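Local coordinates for nucleoporin NUP170 (PDB 5HAX), which probably serves as a scaffold nucleoporin of the inner ring of the nuclear pore complex, joining an N-terminal beta-propeller to a helical region, at residues Phe78-Tyr83 / Ile131-Val136; Ala84-Asp89 / Phe93-Thr98; Arg186-Gly191 / Ile197-Tyr202; Leu242-Leu245 / Ile251-Tyr254. One frame throughout, in Å; residues are numbered along the deposited sequence.

Contact 1: residues Phe78-Tyr83 / Ile131-Val136; sequences FAEIGY and ITHVLV
With CG anti to the backbone N (chi1 -173°) and the chain extended beyond it, Glu80 reaches out of its turn to His133, whose own CG lies beside its backbone N and presents the imidazole edge. The His133 NE2-H points at Glu80 OE2 over 3.1 Å in a nearly straight bond, 172° at the hydrogen. The acceptor lies in the ring plane of His133, but the donor meets OE2 from above the carboxylate, and the two planes stand 63° apart. At the other ring nitrogen, His133 ND1 and Thr132 OG1 are hydrogen-bonded at 3.0 Å. Ile81 slides past the imidazole, its CG2 3.8 Å from His133 CE1. Further along the strand, Leu135 crosses the Phe78 side chain at about a right angle and brings CD1 to 3.7 Å from Phe78 CZ. Leu119 of strand 114-120 also touches Phe78, Ile81 and His133. The turn 78-83, in which Gly82 and Tyr83 face Phe78 as a G1 beta bulge, thus ties one propeller blade to the next. Both imidazole nitrogens have partners, which should restrain the ring's rotation, and the carboxylate would probably stabilise positive charge on His133.

Contact 2: residues Ala84-Asp89 / Phe93-Thr98; sequences AWASID and FLWDYT
Phe93 O accepts the shortest polar bond between the two strands, from Ala86 N at 2.8 Å, with the donor in the carbonyl plane. The reciprocal bond runs from Phe93 N to Ala86 O, and a second such pair joins Ala84 and Trp95, so that two hydrogen-bonded pairs flank the non-hydrogen-bonded pair Trp85-Leu94. The segment axes, 4.7 Å apart at closest approach and 160° between directions, confirm an antiparallel beta hairpin, the middle of a four-stranded propeller blade. On the face carrying Ala84, Ala86, Phe93 and Trp95, the indole of Trp95 folds back over the neighbouring strand: chi1 of 76° sets CG between its backbone N and carbonyl carbon. Ala84 CB then sits over one face of the six-membered ring, 4.0 Å from its centroid and 23° off the normal, a CH-pi contact, while Ala86 CB lies at the ring edge, 3.9 Å from Trp95 CZ3. Val62 of helix 60-67 also touches this indole. Ile88 crosses Phe93 at about a right angle, its CD1 meeting the ring edge 3.6 Å from Phe93 CD2. Cutting Trp95 down to a valine would probably uncover the methyls of Ala84 and Ala86 and open a gap beneath helix 60-67. Paired backbone groups and largely aromatic and aliphatic contacts on this face imply a hairpin joined by main-chain bonds and backed by apolar packing.

Contact 3: residues Arg186-Gly191 / Ile197-Tyr202; sequences RIFLGG and IHEIFY
Strands 187-190 and 198-202 form the central hairpin of a four-stranded antiparallel propeller blade, and a salt bridge is built onto one face of it. Arg186 grips Glu199 side-on with two nitrogens: NE donates to Glu199 OE2 at 2.7 Å, and NH2 donates to Glu199 OE1 at 2.8 Å. The guanidinium and carboxylate planes are only 28° apart, and OE1 uses its syn lone pair. The bend at chi3 of Arg186 (72°) turns the guanidinium toward the acid, while Glu199 reaches it on an extended chain. Phe188 runs alongside Glu199, pointing the same way, with CE1 3.4 Å from Glu199 OE1; its CZ lies over one face of the guanidinium near the rim. A water completes the polar network by accepting from Ile187 N and donating to Glu199 OE2 and Ile200 O. Beyond the segments, His218 NE2 bonds Glu199 OE1, and Arg186 NH2 also reaches Lys261 O. Main-chain bonds join Leu189 and His198 in both directions, the shorter from Leu189 N to His198 O at 2.8 Å. On the face of Ile187, Leu189, His198 and Ile200, the aliphatic side chains meet: Leu189 CD1 lies 3.7 Å from Ile200 CD1, and Ile187 CD1 approaches Tyr202 CE2 at 3.9 Å, with strand 142-151 packed against them. Glu199 therefore has both carboxylate oxygens engaged in a buried setting, where the paired arginine would probably keep it ionised and the two-point grip restrains its rotation.

Contact 4: residues Leu242-Leu245 / Ile251-Tyr254; sequences LYSL and IRTY
Tyr243 and Thr253 lie side by side and point the same way across an antiparallel beta hairpin, the central pair of strands in a propeller blade. Thr253 OG1 comes to the edge of the phenol ring, near its plane, 3.5 Å from Tyr243 CD1, and Thr253 CG2 follows at 3.8 Å from Tyr243 CE1. The ring reaches this place because Tyr243 CG sits anti to its carbonyl carbon (chi1 -56°), and Met342 of strand 341-348 touches both residues. Replacing Tyr243 by an alanine is likely to leave Thr253 without its aromatic neighbour and to open a gap toward Met342. On the same face, Leu245 and Ile251 cross at a slant, their nearest atoms being Leu245 CD1 and Ile251 CG1. Four main-chain bonds, two between Leu242 and Tyr254 and two between Ser244 and Arg252, set this register; the strand segments run at 161° to each other. The other face is more polar. Arg252 CB lies 3.5 Å from Ser244 OG, and its extended chain carries the guanidinium on to salt bridges with Glu228 and Glu267. Tyr254 turns a ring edge toward Ser244 OG. Two waters hydrogen-bond to that hydroxyl: one, 2.7 Å from Ser244 OG, accepts from Arg252 NH1, and the other links Ser244 OG to Tyr254 OH, which it meets at 2.9 Å.

In the fold
All four contacts belong to the beta-propeller part of the chain. Contacts 2, 3 and 4 are hairpins within three separate four-stranded blades, whereas contact 1 joins the blade of contact 2 to the following one. Contact 2 is nested in the loop that contact 1 closes, and their centres lie 12 Å apart; Phe78 CZ comes within 3.4 Å of Trp85 CD1. Contact 1 also touches contact 3, with Val136 CG2 3.9 Å from Ile187 CD1. Contacts 3 and 4, 14 Å apart between centres, meet through Phe188 and Ile197 on Leu242, and Ile197 CD1 comes 3.3 Å from Tyr254 CE1. Contacts 2 and 4 do not touch, their nearest atoms being about 17 Å apart. A glycerol lies about 4 Å from the His198 side chain, probably from crystallisation.

Contact 1: residues Phe78-Tyr83 / Ile131-Val136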
loop_
_atom_site.group_PDB
_atom_site.type_symbol
_atom_site.label_atom_id
_atom_site.label_comp_id
_atom_site.label_asym_id
_atom_site.label_seq_id
_atom_site.Cartn_x
_atom_site.Cartn_y
_atom_site.Cartn_z
ATOM N N PHE A 78 -1.394 14.189 8.437
ATOM C CA PHE A 78 -2.575 13.332 8.316
ATOM C C PHE A 78 -2.686 12.896 6.855
ATOM O O PHE A 78 -3.608 13.298 6.140
ATOM C CB PHE A 78 -3.854 14.064 8.780
ATOM C CG PHE A 78 -3.888 14.380 10.253
ATOM C CD1 PHE A 78 -3.155 13.640 11.166
ATOM C CD2 PHE A 78 -4.671 15.423 10.724
ATOM C CE1 PHE A 78 -3.199 13.936 12.517
ATOM C CE2 PHE A 78 -4.717 15.724 12.071
ATOM C CZ PHE A 78 -3.980 14.980 12.969
ATOM N N ALA A 79 -1.739 12.063 6.418
ATOM C CA ALA A 79 -1.635 11.710 5.006
ATOM C C ALA A 79 -2.863 10.969 4.489
ATOM O O ALA A 79 -3.117 10.989 3.280
ATOM C CB ALA A 79 -0.386 10.859 4.773
ATOM N N GLU A 80 -3.625 10.316 5.370
ATOM C CA GLU A 80 -4.783 9.545 4.927
ATOM C C GLU A 80 -5.850 10.434 4.299
ATOM O O GLU A 80 -6.621 9.971 3.450
ATOM C CB GLU A 80 -5.376 8.774 6.108
ATOM C CG GLU A 80 -6.492 7.806 5.734
ATOM C CD GLU A 80 -7.289 7.343 6.939
ATOM O OE1 GLU A 80 -6.694 7.194 8.028
ATOM O OE2 GLU A 80 -8.515 7.141 6.798
ATOM N N ILE A 81 -5.906 11.706 4.695
ATOM C CA ILE A 81 -6.924 12.643 4.242
ATOM C C ILE A 81 -6.313 13.881 3.599
ATOM O O ILE A 81 -7.028 14.841 3.310
ATOM C CB ILE A 81 -7.861 13.041 5.400
ATOM C CG1 ILE A 81 -7.050 13.639 6.554
ATOM C CG2 ILE A 81 -8.652 11.831 5.874
ATOM C CD1 ILE A 81 -7.894 14.288 7.629
ATOM N N GLY A 82 -5.002 13.882 3.375
ATOM C CA GLY A 82 -4.362 14.997 2.702
ATOM C C GLY A 82 -4.249 16.254 3.535
ATOM O O GLY A 82 -4.231 17.355 2.977
ATOM N N TYR A 83 -4.153 16.120 4.857
ATOM C CA TYR A 83 -4.038 17.256 5.759
ATOM C C TYR A 83 -2.719 17.199 6.518
ATOM O O TYR A 83 -2.180 16.121 6.786
ATOM C CB TYR A 83 -5.196 17.294 6.762
ATOM C CG TYR A 83 -6.435 17.984 6.244
ATOM C CD1 TYR A 83 -7.312 17.329 5.392
ATOM C CD2 TYR A 83 -6.729 19.289 6.612
ATOM C CE1 TYR A 83 -8.445 17.956 4.916
ATOM C CE2 TYR A 83 -7.863 19.926 6.141
ATOM C CZ TYR A 83 -8.717 19.253 5.293
ATOM O OH TYR A 83 -9.847 19.880 4.821
ATOM N N ILE A 131 -19.382 11.014 11.177
ATOM C CA ILE A 131 -18.096 11.234 11.832
ATOM C C ILE A 131 -17.146 10.140 11.355
ATOM O O ILE A 131 -17.346 8.957 11.643
ATOM C CB ILE A 131 -18.237 11.242 13.359
ATOM C CG1 ILE A 131 -18.709 12.630 13.806
ATOM C CG2 ILE A 131 -16.912 10.896 14.045
ATOM C CD1 ILE A 131 -19.118 12.724 15.256
ATOM N N THR A 132 -16.111 10.540 10.617
ATOM C CA THR A 132 -15.195 9.602 9.983
ATOM C C THR A 132 -13.957 9.315 10.822
ATOM O O THR A 132 -13.355 8.245 10.676
ATOM C CB THR A 132 -14.763 10.145 8.618
ATOM O OG1 THR A 132 -14.181 11.444 8.782
ATOM C CG2 THR A 132 -15.957 10.254 7.681
ATOM N N HIS A 133 -13.561 10.242 11.695
ATOM C CA HIS A 133 -12.343 10.091 12.478
ATOM C C HIS A 133 -12.538 10.723 13.849
ATOM O O HIS A 133 -13.525 11.417 14.105
ATOM C CB HIS A 133 -11.138 10.740 11.785
ATOM C CG HIS A 133 -10.810 10.153 10.448
ATOM N ND1 HIS A 133 -11.358 10.624 9.275
ATOM C CD2 HIS A 133 -9.976 9.147 10.097
ATOM C CE1 HIS A 133 -10.882 9.926 8.258
ATOM N NE2 HIS A 133 -10.041 9.023 8.730
ATOM N N VAL A 134 -11.574 10.470 14.730
ATOM C CA VAL A 134 -11.465 11.150 16.015
ATOM C C VAL A 134 -10.105 11.829 16.062
ATOM O O VAL A 134 -9.085 11.212 15.730
ATOM C CB VAL A 134 -11.631 10.178 17.198
ATOM C CG1 VAL A 134 -11.320 10.881 18.525
ATOM C CG2 VAL A 134 -13.036 9.606 17.219
ATOM N N LEU A 135 -10.096 13.093 16.470
ATOM C CA LEU A 135 -8.871 13.863 16.634
ATOM C C LEU A 135 -8.481 13.839 18.107
ATOM O O LEU A 135 -9.235 14.322 18.959
ATOM C CB LEU A 135 -9.070 15.296 16.145
ATOM C CG LEU A 135 -7.866 16.236 16.219
ATOM C CD1 LEU A 135 -6.777 15.810 15.251
ATOM C CD2 LEU A 135 -8.303 17.662 15.935
ATOM N N VAL A 136 -7.316 13.268 18.404
ATOM C CA VAL A 136 -6.797 13.187 19.767
ATOM C C VAL A 136 -5.748 14.278 19.932
ATOM O O VAL A 136 -4.773 14.327 19.174
ATOM C CB VAL A 136 -6.198 11.803 20.063
ATOM C CG1 VAL A 136 -5.830 11.695 21.538
ATOM C CG2 VAL A 136 -7.164 10.698 19.669
#

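Contact 2: residues Ala84-Asp89 / Phe93-Thr98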
loop_
_atom_site.group_PDB
_atom_site.type_symbol
_atom_site.label_atom_id
_atom_site.label_comp_id
_atom_site.label_asym_id
_atom_site.label_seq_id
_atom_site.Cartn_x
_atom_site.Cartn_y
_atom_site.Cartn_z
ATOM N N ALA A 84 -2.208 18.379 6.851
ATOM C CA ALA A 84 -1.082 18.555 7.755
ATOM C C ALA A 84 -1.534 19.405 8.934
ATOM O O ALA A 84 -2.602 20.022 8.907
ATOM C CB ALA A 84 0.107 19.207 7.040
ATOM N N TRP A 85 -0.721 19.426 9.988
ATOM C CA TRP A 85 -1.056 20.223 11.160
ATOM C C TRP A 85 0.208 20.790 11.782
ATOM O O TRP A 85 1.311 20.265 11.603
ATOM C CB TRP A 85 -1.840 19.414 12.203
ATOM C CG TRP A 85 -1.147 18.183 12.712
ATOM C CD1 TRP A 85 -1.284 16.914 12.237
ATOM C CD2 TRP A 85 -0.225 18.104 13.808
ATOM N NE1 TRP A 85 -0.502 16.049 12.962
ATOM C CE2 TRP A 85 0.158 16.754 13.933
ATOM C CE3 TRP A 85 0.316 19.042 14.692
ATOM C CZ2 TRP A 85 1.057 16.318 14.903
ATOM C CZ3 TRP A 85 1.209 18.607 15.656
ATOM C CH2 TRP A 85 1.569 17.257 15.754
ATOM N N ALA A 86 0.022 21.884 12.514
ATOM C CA ALA A 86 1.092 22.547 13.241
ATOM C C ALA A 86 0.546 22.981 14.590
ATOM O O ALA A 86 -0.530 23.582 14.658
ATOM C CB ALA A 86 1.626 23.759 12.469
ATOM N N SER A 87 1.274 22.662 15.656
ATOM C CA SER A 87 0.930 23.103 17.000
ATOM C C SER A 87 1.921 24.169 17.446
ATOM O O SER A 87 3.129 24.030 17.233
ATOM C CB SER A 87 0.926 21.935 17.989
ATOM O OG SER A 87 2.233 21.427 18.200
ATOM N N ILE A 88 1.401 25.238 18.044
ATOM C CA ILE A 88 2.214 26.319 18.599
ATOM C C ILE A 88 1.748 26.524 20.032
ATOM O O ILE A 88 0.649 27.043 20.263
ATOM C CB ILE A 88 2.095 27.620 17.792
ATOM C CG1 ILE A 88 2.520 27.391 16.340
ATOM C CG2 ILE A 88 2.954 28.713 18.413
ATOM C CD1 ILE A 88 1.371 27.109 15.407
ATOM N N ASP A 89 2.583 26.124 20.992
ATOM C CA ASP A 89 2.234 26.183 22.406
ATOM C C ASP A 89 0.904 25.475 22.651
ATOM O O ASP A 89 0.817 24.254 22.491
ATOM C CB ASP A 89 2.193 27.637 22.884
ATOM C CG ASP A 89 3.547 28.318 22.787
ATOM O OD1 ASP A 89 4.570 27.663 23.085
ATOM O OD2 ASP A 89 3.590 29.507 22.410
ATOM N N PHE A 93 -3.329 24.121 14.476
ATOM C CA PHE A 93 -3.784 24.589 13.168
ATOM C C PHE A 93 -3.662 23.462 12.151
ATOM O O PHE A 93 -2.572 22.917 11.957
ATOM C CB PHE A 93 -2.977 25.808 12.714
ATOM C CG PHE A 93 -3.110 26.989 13.628
ATOM C CD1 PHE A 93 -4.187 27.850 13.511
ATOM C CD2 PHE A 93 -2.162 27.234 14.608
ATOM C CE1 PHE A 93 -4.316 28.938 14.355
ATOM C CE2 PHE A 93 -2.285 28.319 15.455
ATOM C CZ PHE A 93 -3.364 29.172 15.328
ATOM N N LEU A 94 -4.777 23.128 11.504
ATOM C CA LEU A 94 -4.840 22.120 10.455
ATOM C C LEU A 94 -5.067 22.792 9.107
ATOM O O LEU A 94 -5.643 23.881 9.033
ATOM C CB LEU A 94 -5.968 21.115 10.714
ATOM C CG LEU A 94 -5.903 20.199 11.939
ATOM C CD1 LEU A 94 -6.026 20.975 13.243
ATOM C CD2 LEU A 94 -7.005 19.154 11.848
ATOM N N TRP A 95 -4.625 22.135 8.036
ATOM C CA TRP A 95 -4.860 22.669 6.701
ATOM C C TRP A 95 -4.678 21.574 5.660
ATOM O O TRP A 95 -3.891 20.643 5.843
ATOM C CB TRP A 95 -3.933 23.853 6.397
ATOM C CG TRP A 95 -2.511 23.479 6.087
ATOM C CD1 TRP A 95 -1.975 23.241 4.853
ATOM C CD2 TRP A 95 -1.440 23.322 7.025
ATOM N NE1 TRP A 95 -0.639 22.940 4.966
ATOM C CE2 TRP A 95 -0.286 22.983 6.290
ATOM C CE3 TRP A 95 -1.344 23.431 8.416
ATOM C CZ2 TRP A 95 0.944 22.752 6.898
ATOM C CZ3 TRP A 95 -0.120 23.201 9.017
ATOM C CH2 TRP A 95 1.007 22.865 8.259
ATOM N N ASP A 96 -5.427 21.705 4.565
ATOM C CA ASP A 96 -5.349 20.789 3.432
ATOM C C ASP A 96 -4.168 21.190 2.556
ATOM O O ASP A 96 -4.202 22.234 1.895
ATOM C CB ASP A 96 -6.663 20.826 2.652
ATOM C CG ASP A 96 -6.582 20.108 1.320
ATOM O OD1 ASP A 96 -5.786 19.156 1.188
ATOM O OD2 ASP A 96 -7.329 20.498 0.400
ATOM N N TYR A 97 -3.117 20.367 2.543
ATOM C CA TYR A 97 -1.902 20.723 1.820
ATOM C C TYR A 97 -2.017 20.515 0.316
ATOM O O TYR A 97 -1.157 21.006 -0.422
ATOM C CB TYR A 97 -0.702 19.936 2.361
ATOM C CG TYR A 97 -0.784 18.429 2.206
ATOM C CD1 TYR A 97 -0.549 17.820 0.980
ATOM C CD2 TYR A 97 -1.068 17.617 3.296
ATOM C CE1 TYR A 97 -0.615 16.446 0.841
ATOM C CE2 TYR A 97 -1.131 16.242 3.167
ATOM C CZ TYR A 97 -0.907 15.664 1.938
ATOM O OH TYR A 97 -0.971 14.297 1.808
ATOM N N THR A 98 -3.046 19.810 -0.160
ATOM C CA THR A 98 -3.265 19.690 -1.596
ATOM C C THR A 98 -3.872 20.954 -2.189
ATOM O O THR A 98 -3.747 21.181 -3.397
ATOM C CB THR A 98 -4.180 18.500 -1.905
ATOM O OG1 THR A 98 -5.527 18.815 -1.537
ATOM C CG2 THR A 98 -3.722 17.249 -1.159
#

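Contact 3: residues Arg186-Gly191 / Ile197-Tyr202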
loop_
_atom_site.group_PDB
_atom_site.type_symbol
_atom_site.label_atom_id
_atom_site.label_comp_id
_atom_site.label_asym_id
_atom_site.label_seq_id
_atom_site.Cartn_x
_atom_site.Cartn_y
_atom_site.Cartn_z
ATOM N N ARG A 186 -9.689 1.915 19.268
ATOM C CA ARG A 186 -8.947 1.940 20.522
ATOM C C ARG A 186 -7.788 2.924 20.422
ATOM O O ARG A 186 -7.104 2.989 19.398
ATOM C CB ARG A 186 -8.430 0.542 20.866
ATOM C CG ARG A 186 -9.522 -0.501 21.035
ATOM C CD ARG A 186 -8.953 -1.845 21.464
ATOM N NE ARG A 186 -8.483 -1.827 22.846
ATOM C CZ ARG A 186 -8.021 -2.892 23.498
ATOM N NH1 ARG A 186 -7.963 -4.072 22.897
ATOM N NH2 ARG A 186 -7.619 -2.778 24.756
ATOM N N ILE A 187 -7.566 3.685 21.493
ATOM C CA ILE A 187 -6.578 4.765 21.523
ATOM C C ILE A 187 -5.530 4.431 22.578
ATOM O O ILE A 187 -5.857 4.314 23.766
ATOM C CB ILE A 187 -7.237 6.122 21.824
ATOM C CG1 ILE A 187 -8.273 6.465 20.746
ATOM C CG2 ILE A 187 -6.183 7.219 21.920
ATOM C CD1 ILE A 187 -9.128 7.671 21.081
ATOM N N PHE A 188 -4.273 4.303 22.151
ATOM C CA PHE A 188 -3.155 3.998 23.035
ATOM C C PHE A 188 -2.175 5.168 23.086
ATOM O O PHE A 188 -1.959 5.859 22.085
ATOM C CB PHE A 188 -2.422 2.732 22.577
ATOM C CG PHE A 188 -3.248 1.478 22.678
ATOM C CD1 PHE A 188 -3.486 0.885 23.906
ATOM C CD2 PHE A 188 -3.777 0.886 21.543
ATOM C CE1 PHE A 188 -4.241 -0.271 24.002
ATOM C CE2 PHE A 188 -4.533 -0.271 21.632
ATOM C CZ PHE A 188 -4.764 -0.850 22.864
ATOM N N LEU A 189 -1.566 5.371 24.262
ATOM C CA LEU A 189 -0.708 6.522 24.523
ATOM C C LEU A 189 0.615 6.090 25.144
ATOM O O LEU A 189 0.678 5.123 25.909
ATOM C CB LEU A 189 -1.376 7.521 25.478
ATOM C CG LEU A 189 -2.821 7.938 25.209
ATOM C CD1 LEU A 189 -3.320 8.767 26.380
ATOM C CD2 LEU A 189 -2.943 8.715 23.910
ATOM N N GLY A 190 1.667 6.846 24.827
ATOM C CA GLY A 190 2.993 6.660 25.395
ATOM C C GLY A 190 3.783 7.941 25.238
ATOM O O GLY A 190 3.372 8.861 24.528
ATOM N N GLY A 191 4.929 8.000 25.904
ATOM C CA GLY A 191 5.713 9.219 25.866
ATOM C C GLY A 191 7.128 9.062 26.375
ATOM O O GLY A 191 7.676 7.959 26.430
ATOM N N ILE A 197 2.292 2.181 28.893
ATOM C CA ILE A 197 1.314 2.368 27.830
ATOM C C ILE A 197 -0.053 2.550 28.470
ATOM O O ILE A 197 -0.485 1.715 29.273
ATOM C CB ILE A 197 1.314 1.184 26.846
ATOM C CG1 ILE A 197 2.613 1.210 26.035
ATOM C CG2 ILE A 197 0.102 1.252 25.911
ATOM C CD1 ILE A 197 2.818 0.007 25.168
ATOM N N HIS A 198 -0.723 3.642 28.117
ATOM C CA HIS A 198 -2.063 3.942 28.589
ATOM C C HIS A 198 -3.058 3.763 27.452
ATOM O O HIS A 198 -2.696 3.769 26.273
ATOM C CB HIS A 198 -2.153 5.374 29.131
ATOM C CG HIS A 198 -1.229 5.652 30.274
ATOM N ND1 HIS A 198 0.101 5.971 30.096
ATOM C CD2 HIS A 198 -1.444 5.669 31.611
ATOM C CE1 HIS A 198 0.665 6.170 31.274
ATOM N NE2 HIS A 198 -0.251 5.991 32.210
ATOM N N GLU A 199 -4.324 3.601 27.826
ATOM C CA GLU A 199 -5.421 3.514 26.873
ATOM C C GLU A 199 -6.531 4.450 27.319
ATOM O O GLU A 199 -6.815 4.561 28.516
ATOM C CB GLU A 199 -5.961 2.080 26.750
ATOM C CG GLU A 199 -7.143 1.951 25.787
ATOM C CD GLU A 199 -7.513 0.512 25.483
ATOM O OE1 GLU A 199 -6.955 -0.400 26.126
ATOM O OE2 GLU A 199 -8.362 0.293 24.591
ATOM N N ILE A 200 -7.143 5.133 26.356
ATOM C CA ILE A 200 -8.283 6.006 26.610
ATOM C C ILE A 200 -9.546 5.263 26.197
ATOM O O ILE A 200 -9.659 4.797 25.056
ATOM C CB ILE A 200 -8.154 7.341 25.857
ATOM C CG1 ILE A 200 -6.982 8.145 26.430
ATOM C CG2 ILE A 200 -9.466 8.137 25.956
ATOM C CD1 ILE A 200 -6.871 9.556 25.900
ATOM N N PHE A 201 -10.486 5.150 27.128
ATOM C CA PHE A 201 -11.811 4.611 26.863
ATOM C C PHE A 201 -12.809 5.755 26.756
ATOM O O PHE A 201 -12.662 6.790 27.409
ATOM C CB PHE A 201 -12.251 3.655 27.973
ATOM C CG PHE A 201 -11.304 2.517 28.209
ATOM C CD1 PHE A 201 -11.381 1.364 27.447
ATOM C CD2 PHE A 201 -10.343 2.596 29.200
ATOM C CE1 PHE A 201 -10.513 0.313 27.665
ATOM C CE2 PHE A 201 -9.474 1.551 29.424
ATOM C CZ PHE A 201 -9.557 0.405 28.657
ATOM N N TYR A 202 -13.830 5.565 25.926
ATOM C CA TYR A 202 -14.922 6.524 25.885
ATOM C C TYR A 202 -16.187 5.836 25.395
ATOM O O TYR A 202 -16.133 4.862 24.638
ATOM C CB TYR A 202 -14.584 7.742 25.011
ATOM C CG TYR A 202 -14.373 7.458 23.538
ATOM C CD1 TYR A 202 -15.433 7.504 22.643
ATOM C CD2 TYR A 202 -13.107 7.174 23.041
ATOM C CE1 TYR A 202 -15.242 7.259 21.296
ATOM C CE2 TYR A 202 -12.907 6.928 21.695
ATOM C CZ TYR A 202 -13.978 6.972 20.827
ATOM O OH TYR A 202 -13.783 6.726 19.489
HETATM O O HOH W 1 -9.573 2.625 23.629
#

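Contact 4: residues Leu242-Leu245 / Ile251-Tyr254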
loop_
_atom_site.group_PDB
_atom_site.type_symbol
_atom_site.label_atom_id
_atom_site.label_comp_id
_atom_site.label_asym_id
_atom_site.label_seq_id
_atom_site.Cartn_x
_atom_site.Cartn_y
_atom_site.Cartn_z
ATOM N N LEU A 242 0.424 -4.677 19.516
ATOM C CA LEU A 242 0.925 -3.323 19.705
ATOM C C LEU A 242 2.395 -3.428 20.079
ATOM O O LEU A 242 2.752 -4.224 20.953
ATOM C CB LEU A 242 0.132 -2.598 20.800
ATOM C CG LEU A 242 0.532 -1.166 21.158
ATOM C CD1 LEU A 242 0.216 -0.208 20.023
ATOM C CD2 LEU A 242 -0.178 -0.734 22.431
ATOM N N TYR A 243 3.244 -2.646 19.411
ATOM C CA TYR A 243 4.681 -2.642 19.655
ATOM C C TYR A 243 5.119 -1.285 20.188
ATOM O O TYR A 243 4.608 -0.248 19.752
ATOM C CB TYR A 243 5.477 -2.939 18.379
ATOM C CG TYR A 243 5.134 -4.230 17.673
ATOM C CD1 TYR A 243 5.701 -5.432 18.068
ATOM C CD2 TYR A 243 4.264 -4.239 16.590
ATOM C CE1 TYR A 243 5.399 -6.614 17.415
ATOM C CE2 TYR A 243 3.955 -5.414 15.929
ATOM C CZ TYR A 243 4.528 -6.600 16.345
ATOM O OH TYR A 243 4.229 -7.774 15.692
ATOM N N SER A 244 6.073 -1.294 21.118
ATOM C CA SER A 244 6.744 -0.079 21.563
ATOM C C SER A 244 8.247 -0.221 21.364
ATOM O O SER A 244 8.806 -1.314 21.515
ATOM C CB SER A 244 6.445 0.234 23.036
ATOM O OG SER A 244 7.237 -0.554 23.910
ATOM N N LEU A 245 8.888 0.892 21.020
ATOM C CA LEU A 245 10.338 0.994 20.928
ATOM C C LEU A 245 10.818 1.977 21.985
ATOM O O LEU A 245 10.267 3.074 22.107
ATOM C CB LEU A 245 10.765 1.461 19.535
ATOM C CG LEU A 245 12.269 1.620 19.292
ATOM C CD1 LEU A 245 12.972 0.276 19.387
ATOM C CD2 LEU A 245 12.527 2.266 17.937
ATOM N N ILE A 251 12.491 -3.663 22.403
ATOM C CA ILE A 251 11.248 -3.880 21.668
ATOM C C ILE A 251 10.304 -4.662 22.571
ATOM O O ILE A 251 10.622 -5.782 22.991
ATOM C CB ILE A 251 11.488 -4.639 20.354
ATOM C CG1 ILE A 251 12.464 -3.872 19.456
ATOM C CG2 ILE A 251 10.166 -4.880 19.632
ATOM C CD1 ILE A 251 12.890 -4.646 18.222
ATOM N N ARG A 252 9.142 -4.082 22.857
ATOM C CA ARG A 252 8.111 -4.729 23.653
ATOM C C ARG A 252 6.895 -5.009 22.781
ATOM O O ARG A 252 6.484 -4.158 21.987
ATOM C CB ARG A 252 7.717 -3.857 24.849
ATOM C CG ARG A 252 8.824 -3.700 25.884
ATOM C CD ARG A 252 8.430 -2.726 26.986
ATOM N NE ARG A 252 9.375 -2.739 28.102
ATOM C CZ ARG A 252 10.499 -2.027 28.151
ATOM N NH1 ARG A 252 10.844 -1.240 27.141
ATOM N NH2 ARG A 252 11.285 -2.108 29.216
ATOM N N THR A 253 6.335 -6.209 22.921
ATOM C CA THR A 253 5.158 -6.636 22.173
ATOM C C THR A 253 4.001 -6.837 23.141
ATOM O O THR A 253 4.155 -7.512 24.164
ATOM C CB THR A 253 5.426 -7.934 21.404
ATOM O OG1 THR A 253 6.557 -7.759 20.542
ATOM C CG2 THR A 253 4.207 -8.340 20.567
ATOM N N TYR A 254 2.854 -6.249 22.813
ATOM C CA TYR A 254 1.636 -6.363 23.605
ATOM C C TYR A 254 0.540 -6.970 22.742
ATOM O O TYR A 254 0.454 -6.682 21.545
ATOM C CB TYR A 254 1.183 -4.996 24.133
ATOM C CG TYR A 254 2.202 -4.285 24.993
ATOM C CD1 TYR A 254 3.280 -3.623 24.423
ATOM C CD2 TYR A 254 2.078 -4.263 26.375
ATOM C CE1 TYR A 254 4.213 -2.967 25.205
ATOM C CE2 TYR A 254 3.004 -3.609 27.167
ATOM C CZ TYR A 254 4.069 -2.961 26.578
ATOM O OH TYR A 254 4.993 -2.309 27.359
HETATM O O HOH W 2 9.924 -0.747 24.400
HETATM O O HOH W 3 6.342 0.100 26.471
#